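PDB 5T8V: sister chromatid cohesion protein from Chaetomium thermophilum, which probably acts as a cohesin loader that associates with chromatin, this chain being the largely helical HEAT-repeat C-terminal fragment of a longer protein. Local coordinates for residues 1203-1208 / 1253-1258; 1216-1221 / 1272-1277; 1370-1375 / 1433-1438; 1377-1382 / 1425-1430. All coordinates share one frame; numbering follows the deposited sequence.

Contact 1 (1203-1208 / 1253-1258); sequences AIQSIF and VSQIDF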
loop_
_atom_site.group_PDB
_atom_site.type_symbol
_atom_site.label_atom_id
_atom_site.label_comp_id
_atom_site.label_asym_id
_atom_site.label_seq_id
_atom_site.Cartn_x
_atom_site.Cartn_y
_atom_site.Cartn_z
ATOM N N ALA A 1203 41.750 -9.727 18.678
ATOM C CA ALA A 1203 40.345 -9.978 18.369
ATOM C C ALA A 1203 40.150 -10.235 16.881
ATOM O O ALA A 1203 39.451 -11.175 16.490
ATOM C CB ALA A 1203 39.489 -8.798 18.829
ATOM N N ILE A 1204 40.760 -9.405 16.033
ATOM C CA ILE A 1204 40.647 -9.601 14.591
ATOM C C ILE A 1204 41.266 -10.935 14.191
ATOM O O ILE A 1204 40.628 -11.765 13.528
ATOM C CB ILE A 1204 41.298 -8.425 13.840
ATOM C CG1 ILE A 1204 40.594 -7.114 14.208
ATOM C CG2 ILE A 1204 41.244 -8.651 12.331
ATOM C CD1 ILE A 1204 41.335 -5.870 13.770
ATOM N N GLN A 1205 42.520 -11.163 14.593
ATOM C CA GLN A 1205 43.166 -12.441 14.315
ATOM C C GLN A 1205 42.304 -13.604 14.788
ATOM O O GLN A 1205 42.180 -14.621 14.096
ATOM C CB GLN A 1205 44.539 -12.489 14.987
ATOM C CG GLN A 1205 45.521 -11.444 14.473
ATOM C CD GLN A 1205 46.664 -11.189 15.440
ATOM O OE1 GLN A 1205 46.818 -11.894 16.441
ATOM N NE2 GLN A 1205 47.467 -10.171 15.151
ATOM N N SER A 1206 41.689 -13.463 15.965
ATOM C CA SER A 1206 40.849 -14.528 16.502
ATOM C C SER A 1206 39.641 -14.777 15.609
ATOM O O SER A 1206 39.301 -15.926 15.312
ATOM C CB SER A 1206 40.404 -14.178 17.921
ATOM O OG SER A 1206 39.543 -15.173 18.443
ATOM N N ILE A 1207 38.971 -13.707 15.178
ATOM C CA ILE A 1207 37.810 -13.869 14.307
ATOM C C ILE A 1207 38.211 -14.567 13.016
ATOM O O ILE A 1207 37.495 -15.446 12.520
ATOM C CB ILE A 1207 37.146 -12.506 14.034
ATOM C CG1 ILE A 1207 36.556 -11.941 15.331
ATOM C CG2 ILE A 1207 36.051 -12.642 12.969
ATOM C CD1 ILE A 1207 36.026 -10.526 15.208
ATOM N N PHE A 1208 39.364 -14.195 12.453
ATOM C CA PHE A 1208 39.811 -14.833 11.218
ATOM C C PHE A 1208 40.086 -16.316 11.436
ATOM O O PHE A 1208 39.608 -17.165 10.675
ATOM C CB PHE A 1208 41.056 -14.132 10.677
ATOM C CG PHE A 1208 41.690 -14.849 9.518
ATOM C CD1 PHE A 1208 41.029 -14.948 8.305
ATOM C CD2 PHE A 1208 42.940 -15.429 9.643
ATOM C CE1 PHE A 1208 41.604 -15.610 7.239
ATOM C CE2 PHE A 1208 43.521 -16.092 8.579
ATOM C CZ PHE A 1208 42.852 -16.182 7.377
ATOM N N VAL A 1253 43.758 -1.601 8.683
ATOM C CA VAL A 1253 44.722 -1.321 7.623
ATOM C C VAL A 1253 46.128 -1.675 8.085
ATOM O O VAL A 1253 46.906 -2.289 7.344
ATOM C CB VAL A 1253 44.621 0.154 7.187
ATOM C CG1 VAL A 1253 45.647 0.469 6.103
ATOM C CG2 VAL A 1253 43.215 0.470 6.694
ATOM N N SER A 1254 46.473 -1.307 9.322
ATOM C CA SER A 1254 47.816 -1.578 9.820
ATOM C C SER A 1254 48.073 -3.074 9.935
ATOM O O SER A 1254 49.224 -3.514 9.837
ATOM C CB SER A 1254 48.022 -0.893 11.171
ATOM O OG SER A 1254 47.952 0.517 11.035
ATOM N N GLN A 1255 47.022 -3.870 10.133
ATOM C CA GLN A 1255 47.187 -5.316 10.190
ATOM C C GLN A 1255 47.471 -5.924 8.825
ATOM O O GLN A 1255 47.778 -7.119 8.752
ATOM C CB GLN A 1255 45.938 -5.961 10.796
ATOM C CG GLN A 1255 45.859 -5.855 12.314
ATOM C CD GLN A 1255 46.633 -6.954 13.016
ATOM O OE1 GLN A 1255 46.472 -8.135 12.711
ATOM N NE2 GLN A 1255 47.483 -6.569 13.962
ATOM N N ILE A 1256 47.382 -5.138 7.751
ATOM C CA ILE A 1256 47.652 -5.653 6.414
ATOM C C ILE A 1256 49.101 -5.434 5.993
ATOM O O ILE A 1256 49.567 -6.093 5.053
ATOM C CB ILE A 1256 46.702 -5.012 5.384
ATOM C CG1 ILE A 1256 45.249 -5.116 5.857
ATOM C CG2 ILE A 1256 46.828 -5.714 4.037
ATOM C CD1 ILE A 1256 44.260 -4.331 5.029
ATOM N N ASP A 1257 49.826 -4.537 6.663
ATOM C CA ASP A 1257 51.233 -4.305 6.356
ATOM C C ASP A 1257 51.994 -5.624 6.420
ATOM O O ASP A 1257 51.519 -6.586 7.034
ATOM C CB ASP A 1257 51.838 -3.287 7.325
ATOM C CG ASP A 1257 52.901 -2.425 6.676
ATOM O OD1 ASP A 1257 53.437 -2.829 5.623
ATOM O OD2 ASP A 1257 53.203 -1.343 7.224
ATOM N N PHE A 1258 53.172 -5.684 5.804
ATOM C CA PHE A 1258 53.889 -6.944 5.693
ATOM C C PHE A 1258 55.382 -6.686 5.578
ATOM O O PHE A 1258 55.825 -5.582 5.253
ATOM C CB PHE A 1258 53.400 -7.758 4.490
ATOM C CG PHE A 1258 53.417 -6.996 3.199
ATOM C CD1 PHE A 1258 52.345 -6.194 2.841
ATOM C CD2 PHE A 1258 54.500 -7.081 2.341
ATOM C CE1 PHE A 1258 52.355 -5.490 1.655
ATOM C CE2 PHE A 1258 54.514 -6.379 1.153
ATOM C CZ PHE A 1258 53.442 -5.584 0.809
#
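The amide planes of Q1205 and Q1255 stand 42° apart, with NE2 of Q1205 directed at OE1 of Q1255. The two atoms are 3.3 Å apart in a weak hydrogen bond whose N-H points nearly straight at the oxygen (166°). The two side chains run at about a right angle to each other. Q1205 stretches out beyond CG, whereas Q1255 folds back at chi2 (-84°), which swings its carbonyl oxygen round to the donor. OE1 of Q1255 is also hydrogen-bonded to Y1275 OH on helix 1271-1284, its stronger partner, and the Q1205 bond is the weak addition.

The contact is a thin one at the protein surface, between helix 1200-1213 and the chain as it leaves helix 1243-1254, in the C-terminal part of this HEAT-repeat protein. Both segments also pack on helix 1271-1284: I1204 touches Y1275 from one segment, and I1256 meets I1279 and I1280 from the other. I1256 O also accepts a hydrogen bond from H1272 NE2, and the poorly ordered F1258 continues onto helices 1291-1319 and 1364-1387.

Contact 2 (1216-1221 / 1272-1277); sequences KDPRGA and HVQYSR
P1218 and Q1274 have the nearest CA atoms of the two segments, 7.5 Å apart, where an irregular loop passes alongside a helix. This is a loop-to-helix contact in an all-helical part of a HEAT-repeat protein: residues 1216-1221 belong to the loop between helices 1200-1213 and 1231-1240, and 1272-1277 to helix 1271-1284. K1216 leaves helical geometry with a positive phi of 61°, and the chain then runs without regular structure past the helix flank.

P1218 lays its ring against the Q1274 amide, CB of P1218 resting 3.5 Å from NE2 of Q1274. The glutamine chain first heads away from its main-chain nitrogen and then bends at chi2 (67°), which brings the amide round to the proline. Farther along the loop two arginines meet. R1277 extends straight out from the helix to NE, while R1219 curls at chi2 and chi3 to bring its guanidinium across, the two planes standing 54° apart. NH2 of R1219 and NH2 of R1277 are modelled 2.8 Å apart; both are donors, and at this resolution so short a separation is doubtful. E1281, farther along helix 1271-1284, lies near both arginines: OE2 makes long, weak ion pairs with each, and OE1 takes the G1220 N-H. Its carboxylate would probably offset part of their charge. R1277 NH2 is in addition bonded to N1429 OD1. As modelled, R1277 CZ lies over one face of the R1219 guanidinium, 3.4 Å above its plane and offset toward the rim.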
loop_
_atom_site.group_PDB
_atom_site.type_symbol
_atom_site.label_atom_id
_atom_site.label_comp_id
_atom_site.label_asym_id
_atom_site.label_seq_id
_atom_site.Cartn_x
_atom_site.Cartn_y
_atom_site.Cartn_z
ATOM N N LYS A 1216 34.808 -22.723 8.732
ATOM C CA LYS A 1216 35.303 -23.221 7.451
ATOM C C LYS A 1216 34.762 -22.367 6.301
ATOM O O LYS A 1216 34.119 -22.850 5.367
ATOM C CB LYS A 1216 34.949 -24.701 7.272
ATOM C CG LYS A 1216 35.363 -25.569 8.456
ATOM C CD LYS A 1216 36.202 -26.759 8.022
ATOM C CE LYS A 1216 36.709 -27.543 9.221
ATOM N NZ LYS A 1216 37.541 -28.712 8.822
ATOM N N ASP A 1217 35.043 -21.068 6.399
ATOM C CA ASP A 1217 34.654 -20.073 5.409
ATOM C C ASP A 1217 35.555 -18.854 5.571
ATOM O O ASP A 1217 35.160 -17.870 6.209
ATOM C CB ASP A 1217 33.183 -19.683 5.570
ATOM C CG ASP A 1217 32.793 -18.508 4.693
ATOM O OD1 ASP A 1217 33.415 -18.324 3.625
ATOM O OD2 ASP A 1217 31.862 -17.767 5.073
ATOM N N PRO A 1218 36.768 -18.878 5.016
ATOM C CA PRO A 1218 37.734 -17.803 5.271
ATOM C C PRO A 1218 37.456 -16.500 4.536
ATOM O O PRO A 1218 38.300 -15.602 4.581
ATOM C CB PRO A 1218 39.056 -18.425 4.792
ATOM C CG PRO A 1218 38.653 -19.371 3.721
ATOM C CD PRO A 1218 37.316 -19.921 4.130
ATOM N N ARG A 1219 36.313 -16.362 3.869
ATOM C CA ARG A 1219 35.995 -15.111 3.198
ATOM C C ARG A 1219 35.761 -14.006 4.224
ATOM O O ARG A 1219 35.395 -14.253 5.376
ATOM C CB ARG A 1219 34.755 -15.267 2.315
ATOM C CG ARG A 1219 34.788 -16.457 1.363
ATOM C CD ARG A 1219 35.820 -16.302 0.257
ATOM N NE ARG A 1219 35.552 -15.154 -0.611
ATOM C CZ ARG A 1219 35.857 -15.094 -1.905
ATOM N NH1 ARG A 1219 35.578 -14.003 -2.604
ATOM N NH2 ARG A 1219 36.429 -16.126 -2.513
ATOM N N GLY A 1220 35.976 -12.766 3.787
ATOM C CA GLY A 1220 35.799 -11.620 4.661
ATOM C C GLY A 1220 34.381 -11.113 4.781
ATOM O O GLY A 1220 34.125 -10.218 5.593
ATOM N N ALA A 1221 33.454 -11.665 4.004
ATOM C CA ALA A 1221 32.062 -11.243 4.062
ATOM C C ALA A 1221 31.194 -12.347 3.481
ATOM O O ALA A 1221 31.658 -13.185 2.703
ATOM C CB ALA A 1221 31.843 -9.927 3.309
ATOM N N HIS A 1272 49.344 -14.666 5.521
ATOM C CA HIS A 1272 49.087 -13.234 5.576
ATOM C C HIS A 1272 48.285 -12.740 4.379
ATOM O O HIS A 1272 47.660 -11.678 4.469
ATOM C CB HIS A 1272 50.408 -12.472 5.669
ATOM C CG HIS A 1272 50.237 -10.994 5.820
ATOM N ND1 HIS A 1272 49.445 -10.434 6.798
ATOM C CD2 HIS A 1272 50.749 -9.961 5.112
ATOM C CE1 HIS A 1272 49.480 -9.118 6.689
ATOM N NE2 HIS A 1272 50.265 -8.805 5.673
ATOM N N VAL A 1273 48.289 -13.471 3.264
ATOM C CA VAL A 1273 47.461 -13.089 2.125
ATOM C C VAL A 1273 46.012 -13.499 2.356
ATOM O O VAL A 1273 45.083 -12.755 2.020
ATOM C CB VAL A 1273 48.023 -13.698 0.828
ATOM C CG1 VAL A 1273 47.067 -13.467 -0.344
ATOM C CG2 VAL A 1273 49.387 -13.100 0.517
ATOM N N GLN A 1274 45.792 -14.690 2.920
ATOM C CA GLN A 1274 44.441 -15.095 3.289
ATOM C C GLN A 1274 43.863 -14.149 4.334
ATOM O O GLN A 1274 42.704 -13.724 4.231
ATOM C CB GLN A 1274 44.457 -16.533 3.807
ATOM C CG GLN A 1274 43.081 -17.130 4.066
ATOM C CD GLN A 1274 42.275 -17.317 2.797
ATOM O OE1 GLN A 1274 42.626 -18.125 1.936
ATOM N NE2 GLN A 1274 41.184 -16.570 2.674
ATOM N N TYR A 1275 44.665 -13.800 5.342
ATOM C CA TYR A 1275 44.219 -12.867 6.374
ATOM C C TYR A 1275 43.958 -11.482 5.786
ATOM O O TYR A 1275 42.899 -10.879 6.018
ATOM C CB TYR A 1275 45.277 -12.812 7.480
ATOM C CG TYR A 1275 44.967 -11.887 8.634
ATOM C CD1 TYR A 1275 43.733 -11.920 9.268
ATOM C CD2 TYR A 1275 45.925 -11.002 9.110
ATOM C CE1 TYR A 1275 43.454 -11.079 10.331
ATOM C CE2 TYR A 1275 45.658 -10.160 10.170
ATOM C CZ TYR A 1275 44.421 -10.202 10.779
ATOM O OH TYR A 1275 44.152 -9.364 11.837
ATOM N N SER A 1276 44.915 -10.965 5.011
ATOM C CA SER A 1276 44.748 -9.663 4.376
ATOM C C SER A 1276 43.463 -9.615 3.559
ATOM O O SER A 1276 42.662 -8.684 3.691
ATOM C CB SER A 1276 45.958 -9.355 3.494
ATOM O OG SER A 1276 47.145 -9.276 4.266
ATOM N N ARG A 1277 43.251 -10.617 2.703
ATOM C CA ARG A 1277 42.000 -10.704 1.960
ATOM C C ARG A 1277 40.807 -10.668 2.905
ATOM O O ARG A 1277 39.831 -9.940 2.675
ATOM C CB ARG A 1277 41.978 -11.984 1.124
ATOM C CG ARG A 1277 40.701 -12.163 0.316
ATOM C CD ARG A 1277 40.690 -13.478 -0.436
ATOM N NE ARG A 1277 39.653 -13.497 -1.463
ATOM C CZ ARG A 1277 39.496 -14.468 -2.355
ATOM N NH1 ARG A 1277 40.310 -15.517 -2.357
ATOM N NH2 ARG A 1277 38.524 -14.389 -3.254
#

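Contact 3 (1370-1375 / 1433-1438); sequences ASMILL and GALSGG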
loop_
_atom_site.group_PDB
_atom_site.type_symbol
_atom_site.label_atom_id
_atom_site.label_comp_id
_atom_site.label_asym_id
_atom_site.label_seq_id
_atom_site.Cartn_x
_atom_site.Cartn_y
_atom_site.Cartn_z
ATOM N N ALA A 1370 53.179 -10.683 -2.435
ATOM C CA ALA A 1370 53.247 -9.284 -2.032
ATOM C C ALA A 1370 52.259 -8.442 -2.828
ATOM O O ALA A 1370 51.388 -7.775 -2.260
ATOM C CB ALA A 1370 54.675 -8.762 -2.213
ATOM N N SER A 1371 52.366 -8.490 -4.158
ATOM C CA SER A 1371 51.564 -7.628 -5.022
ATOM C C SER A 1371 50.073 -7.795 -4.751
ATOM O O SER A 1371 49.369 -6.819 -4.464
ATOM C CB SER A 1371 51.879 -7.926 -6.489
ATOM O OG SER A 1371 53.248 -7.704 -6.781
ATOM N N MET A 1372 49.572 -9.028 -4.850
ATOM C CA MET A 1372 48.144 -9.304 -4.698
ATOM C C MET A 1372 47.534 -8.516 -3.547
ATOM O O MET A 1372 46.436 -7.966 -3.674
ATOM C CB MET A 1372 47.910 -10.796 -4.472
ATOM C CG MET A 1372 48.041 -11.652 -5.716
ATOM S SD MET A 1372 47.546 -13.357 -5.400
ATOM C CE MET A 1372 48.735 -13.823 -4.152
ATOM N N ILE A 1373 48.241 -8.463 -2.417
ATOM C CA ILE A 1373 47.761 -7.688 -1.278
ATOM C C ILE A 1373 47.505 -6.245 -1.694
ATOM O O ILE A 1373 46.407 -5.710 -1.503
ATOM C CB ILE A 1373 48.764 -7.772 -0.113
ATOM C CG1 ILE A 1373 48.920 -9.228 0.345
ATOM C CG2 ILE A 1373 48.313 -6.887 1.052
ATOM C CD1 ILE A 1373 49.998 -9.443 1.394
ATOM N N LEU A 1374 48.512 -5.599 -2.289
ATOM C CA LEU A 1374 48.383 -4.186 -2.634
ATOM C C LEU A 1374 47.318 -3.963 -3.700
ATOM O O LEU A 1374 46.523 -3.022 -3.599
ATOM C CB LEU A 1374 49.727 -3.632 -3.102
ATOM C CG LEU A 1374 50.847 -3.630 -2.062
ATOM C CD1 LEU A 1374 51.812 -4.752 -2.346
ATOM C CD2 LEU A 1374 51.565 -2.297 -2.039
ATOM N N LEU A 1375 47.287 -4.809 -4.735
ATOM C CA LEU A 1375 46.269 -4.654 -5.770
ATOM C C LEU A 1375 44.868 -4.796 -5.189
ATOM O O LEU A 1375 43.941 -4.092 -5.606
ATOM C CB LEU A 1375 46.489 -5.671 -6.890
ATOM C CG LEU A 1375 47.665 -5.395 -7.829
ATOM C CD1 LEU A 1375 48.795 -6.360 -7.568
ATOM C CD2 LEU A 1375 47.233 -5.467 -9.280
ATOM N N GLY A 1433 43.479 -15.032 -7.355
ATOM C CA GLY A 1433 43.762 -16.259 -8.072
ATOM C C GLY A 1433 45.101 -16.288 -8.775
ATOM O O GLY A 1433 45.348 -17.211 -9.563
ATOM N N ALA A 1434 45.990 -15.324 -8.516
ATOM C CA ALA A 1434 47.244 -15.245 -9.258
ATOM C C ALA A 1434 48.168 -16.407 -8.914
ATOM O O ALA A 1434 48.730 -17.050 -9.808
ATOM C CB ALA A 1434 47.933 -13.909 -8.978
ATOM N N LEU A 1435 48.344 -16.691 -7.624
ATOM C CA LEU A 1435 49.253 -17.750 -7.196
ATOM C C LEU A 1435 48.685 -19.143 -7.388
ATOM O O LEU A 1435 49.247 -20.104 -6.847
ATOM C CB LEU A 1435 49.639 -17.551 -5.727
ATOM C CG LEU A 1435 50.547 -16.358 -5.439
ATOM C CD1 LEU A 1435 50.967 -16.343 -3.979
ATOM C CD2 LEU A 1435 51.770 -16.369 -6.315
ATOM N N SER A 1436 47.593 -19.282 -8.137
ATOM C CA SER A 1436 47.030 -20.583 -8.469
ATOM C C SER A 1436 47.206 -20.919 -9.943
ATOM O O SER A 1436 46.614 -21.889 -10.425
ATOM C CB SER A 1436 45.552 -20.619 -8.089
ATOM O OG SER A 1436 44.819 -19.635 -8.797
ATOM N N GLY A 1437 48.009 -20.141 -10.665
ATOM C CA GLY A 1437 48.225 -20.353 -12.081
ATOM C C GLY A 1437 49.144 -21.534 -12.356
ATOM O O GLY A 1437 49.183 -22.472 -11.559
ATOM N N GLY A 1438 49.881 -21.510 -13.464
ATOM C CA GLY A 1438 49.895 -20.403 -14.406
ATOM C C GLY A 1438 50.822 -19.285 -13.966
ATOM O O GLY A 1438 50.391 -18.301 -13.368
#
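M1372 reaches from its helix to A1434 and L1435 and carries this apolar contact alone on its side. The setting is near the C-terminal end of this HEAT-repeat protein, where helix 1364-1387 packs against the connection between helices 1422-1431 and 1439-1452. M1372, A1434 and L1435 all point toward the opposite segment, and the nearest CA atoms, those of M1372 and A1434, are 7.5 Å apart, a gap that the long methionine spans.

The methionine chain runs out extended through chi2 (-173°) and turns only at chi3 (-61°), which bends the terminal methyl aside from the line of approach. As a result its two outer atoms serve different neighbours. The sulfur takes the alanine, SD of M1372 lying 3.6 Å from CB of A1434. One bond nearer the helix, CG of M1372 brushes CB of A1434 at 4.0 Å. The methyl CE goes instead to L1435, whose side chain slants across that of the methionine. The contacts between the two segments are apolar and buried, and both loop residues extend the packing along the same long helix: L1435 onto R1365, T1368 and A1369, A1434 onto T1368. L1435 also touches P1270. At the branch of L1435, CE of M1372 lies 3.4 Å from both CG and CD1.

Contact 4 (1377-1382 / 1425-1430); sequences IWEVRT and WEEINN
V1380 and I1428 supply the apolar part of the contact, CG2 of V1380 meeting CD1 of I1428 at 3.7 Å. They stand on a nearly antiparallel helix pair in the all-helical C-terminal part of this HEAT-repeat protein, the short segments inclined at 168° with axes 10.2 Å apart. E1379 and I1428 have the nearest CA atoms, 7.3 Å apart, and the methylene of E1379 adds a looser approach, CG of E1379 to CG1 of I1428 at 4.3 Å.

The second kind of contact joins two acids through their aliphatic stems. With CG trans to the main-chain nitrogen (chi1 -178°), E1379 then bends at chi2, turning its carboxylate to lie against the E1427 chain, where OE2 of E1379 touches CG of E1427 at 3.6 Å. The two side chains cross at about a right angle and their carboxylates are 54° apart. OE1 of E1379 and OE2 of E1427 remain 5.0 Å from each other; if both groups are ionised, they would repel mildly, and solvent could screen them because both residues are partly exposed.

Around the pair, V1380 and I1428 both rest on I1280 of helix 1271-1284, so the apolar row continues onto a third helix. I1377 and W1378 pack on helix 1291-1319, and R1381 forms a salt bridge with E1302 there. W1425 meets F1226 edge-to-face and also touches A1221 of the loop between helices 1200-1213 and 1231-1240.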
loop_
_atom_site.group_PDB
_atom_site.type_symbol
_atom_site.label_atom_id
_atom_site.label_comp_id
_atom_site.label_asym_id
_atom_site.label_seq_id
_atom_site.Cartn_x
_atom_site.Cartn_y
_atom_site.Cartn_z
ATOM N N ILE A 1377 44.013 -4.134 -1.951
ATOM C CA ILE A 1377 43.803 -2.915 -1.172
ATOM C C ILE A 1377 43.329 -1.790 -2.079
ATOM O O ILE A 1377 42.299 -1.155 -1.827
ATOM C CB ILE A 1377 45.092 -2.521 -0.426
ATOM C CG1 ILE A 1377 45.455 -3.573 0.622
ATOM C CG2 ILE A 1377 44.925 -1.158 0.250
ATOM C CD1 ILE A 1377 46.848 -3.395 1.198
ATOM N N TRP A 1378 44.079 -1.523 -3.150
ATOM C CA TRP A 1378 43.720 -0.428 -4.043
ATOM C C TRP A 1378 42.388 -0.683 -4.736
ATOM O O TRP A 1378 41.637 0.263 -4.998
ATOM C CB TRP A 1378 44.818 -0.210 -5.083
ATOM C CG TRP A 1378 44.576 1.000 -5.926
ATOM C CD1 TRP A 1378 44.001 1.038 -7.162
ATOM C CD2 TRP A 1378 44.892 2.355 -5.588
ATOM N NE1 TRP A 1378 43.943 2.331 -7.617
ATOM C CE2 TRP A 1378 44.484 3.160 -6.670
ATOM C CE3 TRP A 1378 45.483 2.966 -4.476
ATOM C CZ2 TRP A 1378 44.650 4.544 -6.674
ATOM C CZ3 TRP A 1378 45.645 4.338 -4.482
ATOM C CH2 TRP A 1378 45.230 5.113 -5.573
ATOM N N GLU A 1379 42.081 -1.943 -5.050
ATOM C CA GLU A 1379 40.783 -2.261 -5.637
ATOM C C GLU A 1379 39.655 -1.822 -4.713
ATOM O O GLU A 1379 38.755 -1.075 -5.120
ATOM C CB GLU A 1379 40.696 -3.760 -5.931
ATOM C CG GLU A 1379 39.398 -4.196 -6.602
ATOM C CD GLU A 1379 39.216 -3.585 -7.979
ATOM O OE1 GLU A 1379 40.226 -3.161 -8.581
ATOM O OE2 GLU A 1379 38.063 -3.528 -8.460
ATOM N N VAL A 1380 39.693 -2.270 -3.455
ATOM C CA VAL A 1380 38.682 -1.844 -2.490
ATOM C C VAL A 1380 38.698 -0.329 -2.341
ATOM O O VAL A 1380 37.652 0.302 -2.157
ATOM C CB VAL A 1380 38.902 -2.547 -1.138
ATOM C CG1 VAL A 1380 37.941 -2.002 -0.082
ATOM C CG2 VAL A 1380 38.720 -4.050 -1.290
ATOM N N ARG A 1381 39.884 0.278 -2.415
ATOM C CA ARG A 1381 39.995 1.725 -2.279
ATOM C C ARG A 1381 39.184 2.433 -3.356
ATOM O O ARG A 1381 38.313 3.257 -3.057
ATOM C CB ARG A 1381 41.468 2.139 -2.337
ATOM C CG ARG A 1381 41.708 3.642 -2.339
ATOM C CD ARG A 1381 41.880 4.184 -3.753
ATOM N NE ARG A 1381 42.187 5.611 -3.764
ATOM C CZ ARG A 1381 42.202 6.362 -4.861
ATOM N NH1 ARG A 1381 41.923 5.827 -6.043
ATOM N NH2 ARG A 1381 42.492 7.652 -4.778
ATOM N N THR A 1382 39.456 2.120 -4.624
ATOM C CA THR A 1382 38.683 2.710 -5.711
ATOM C C THR A 1382 37.201 2.406 -5.551
ATOM O O THR A 1382 36.350 3.280 -5.770
ATOM C CB THR A 1382 39.188 2.196 -7.060
ATOM O OG1 THR A 1382 39.019 0.774 -7.126
ATOM C CG2 THR A 1382 40.658 2.542 -7.256
ATOM N N TRP A 1425 33.797 -7.631 -5.733
ATOM C CA TRP A 1425 33.965 -8.974 -5.188
ATOM C C TRP A 1425 34.642 -9.888 -6.205
ATOM O O TRP A 1425 35.714 -10.456 -5.947
ATOM C CB TRP A 1425 32.596 -9.523 -4.779
ATOM C CG TRP A 1425 32.632 -10.792 -3.985
ATOM C CD1 TRP A 1425 32.372 -12.051 -4.441
ATOM C CD2 TRP A 1425 32.929 -10.922 -2.590
ATOM N NE1 TRP A 1425 32.492 -12.959 -3.416
ATOM C CE2 TRP A 1425 32.834 -12.292 -2.270
ATOM C CE3 TRP A 1425 33.269 -10.015 -1.581
ATOM C CZ2 TRP A 1425 33.067 -12.776 -0.984
ATOM C CZ3 TRP A 1425 33.501 -10.498 -0.305
ATOM C CH2 TRP A 1425 33.399 -11.867 -0.018
ATOM N N GLU A 1426 34.024 -10.032 -7.378
ATOM C CA GLU A 1426 34.602 -10.832 -8.452
ATOM C C GLU A 1426 36.050 -10.439 -8.716
ATOM O O GLU A 1426 36.935 -11.297 -8.794
ATOM C CB GLU A 1426 33.756 -10.672 -9.718
ATOM C CG GLU A 1426 34.408 -11.169 -11.001
ATOM C CD GLU A 1426 33.519 -10.970 -12.212
ATOM O OE1 GLU A 1426 32.315 -10.685 -12.028
ATOM O OE2 GLU A 1426 34.024 -11.090 -13.350
ATOM N N GLU A 1427 36.311 -9.137 -8.853
ATOM C CA GLU A 1427 37.662 -8.689 -9.169
ATOM C C GLU A 1427 38.634 -9.032 -8.048
ATOM O O GLU A 1427 39.784 -9.406 -8.307
ATOM C CB GLU A 1427 37.668 -7.184 -9.443
ATOM C CG GLU A 1427 39.011 -6.643 -9.912
ATOM C CD GLU A 1427 39.461 -7.252 -11.227
ATOM O OE1 GLU A 1427 38.629 -7.892 -11.907
ATOM O OE2 GLU A 1427 40.648 -7.091 -11.582
ATOM N N ILE A 1428 38.195 -8.909 -6.794
ATOM C CA ILE A 1428 39.037 -9.312 -5.671
ATOM C C ILE A 1428 39.416 -10.781 -5.803
ATOM O O ILE A 1428 40.579 -11.159 -5.617
ATOM C CB ILE A 1428 38.329 -9.027 -4.334
ATOM C CG1 ILE A 1428 38.364 -7.527 -4.030
ATOM C CG2 ILE A 1428 38.989 -9.802 -3.183
ATOM C CD1 ILE A 1428 37.479 -7.107 -2.874
ATOM N N ASN A 1429 38.440 -11.632 -6.129
ATOM C CA ASN A 1429 38.749 -13.045 -6.337
ATOM C C ASN A 1429 39.763 -13.219 -7.463
ATOM O O ASN A 1429 40.742 -13.963 -7.326
ATOM C CB ASN A 1429 37.470 -13.826 -6.640
ATOM C CG ASN A 1429 37.724 -15.313 -6.810
ATOM O OD1 ASN A 1429 38.572 -15.891 -6.130
ATOM N ND2 ASN A 1429 36.996 -15.937 -7.730
ATOM N N ASN A 1430 39.542 -12.533 -8.588
ATOM C CA ASN A 1430 40.476 -12.608 -9.707
ATOM C C ASN A 1430 41.896 -12.299 -9.252
ATOM O O ASN A 1430 42.832 -13.055 -9.532
ATOM C CB ASN A 1430 40.046 -11.642 -10.811
ATOM C CG ASN A 1430 38.657 -11.940 -11.338
ATOM O OD1 ASN A 1430 37.934 -12.770 -10.786
ATOM N ND2 ASN A 1430 38.272 -11.255 -12.410
#

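How the contacts relate
The four contacts cluster at the C-terminal end of the chain. Contact 1 is a surface touch and contact 3 a buried one; contacts 2 and 4 are partly buried. Their chemistry follows: a weak amide-amide bond in contact 1, a proline against an amide and two close arginines, with E1281 nearby, in contact 2, apolar packing in contact 3, and a mix of aliphatic and acidic groups in contact 4. Contacts 3 and 4 share helix 1364-1387, using successive turns of it. Helix 1271-1284, a member of contact 2, touches the other three, through Y1275 and H1272 to contact 1, V1273 to contact 3 and R1277 to contact 4. I1373 and I1377 also meet I1256, tying contact 1 to that shared helix.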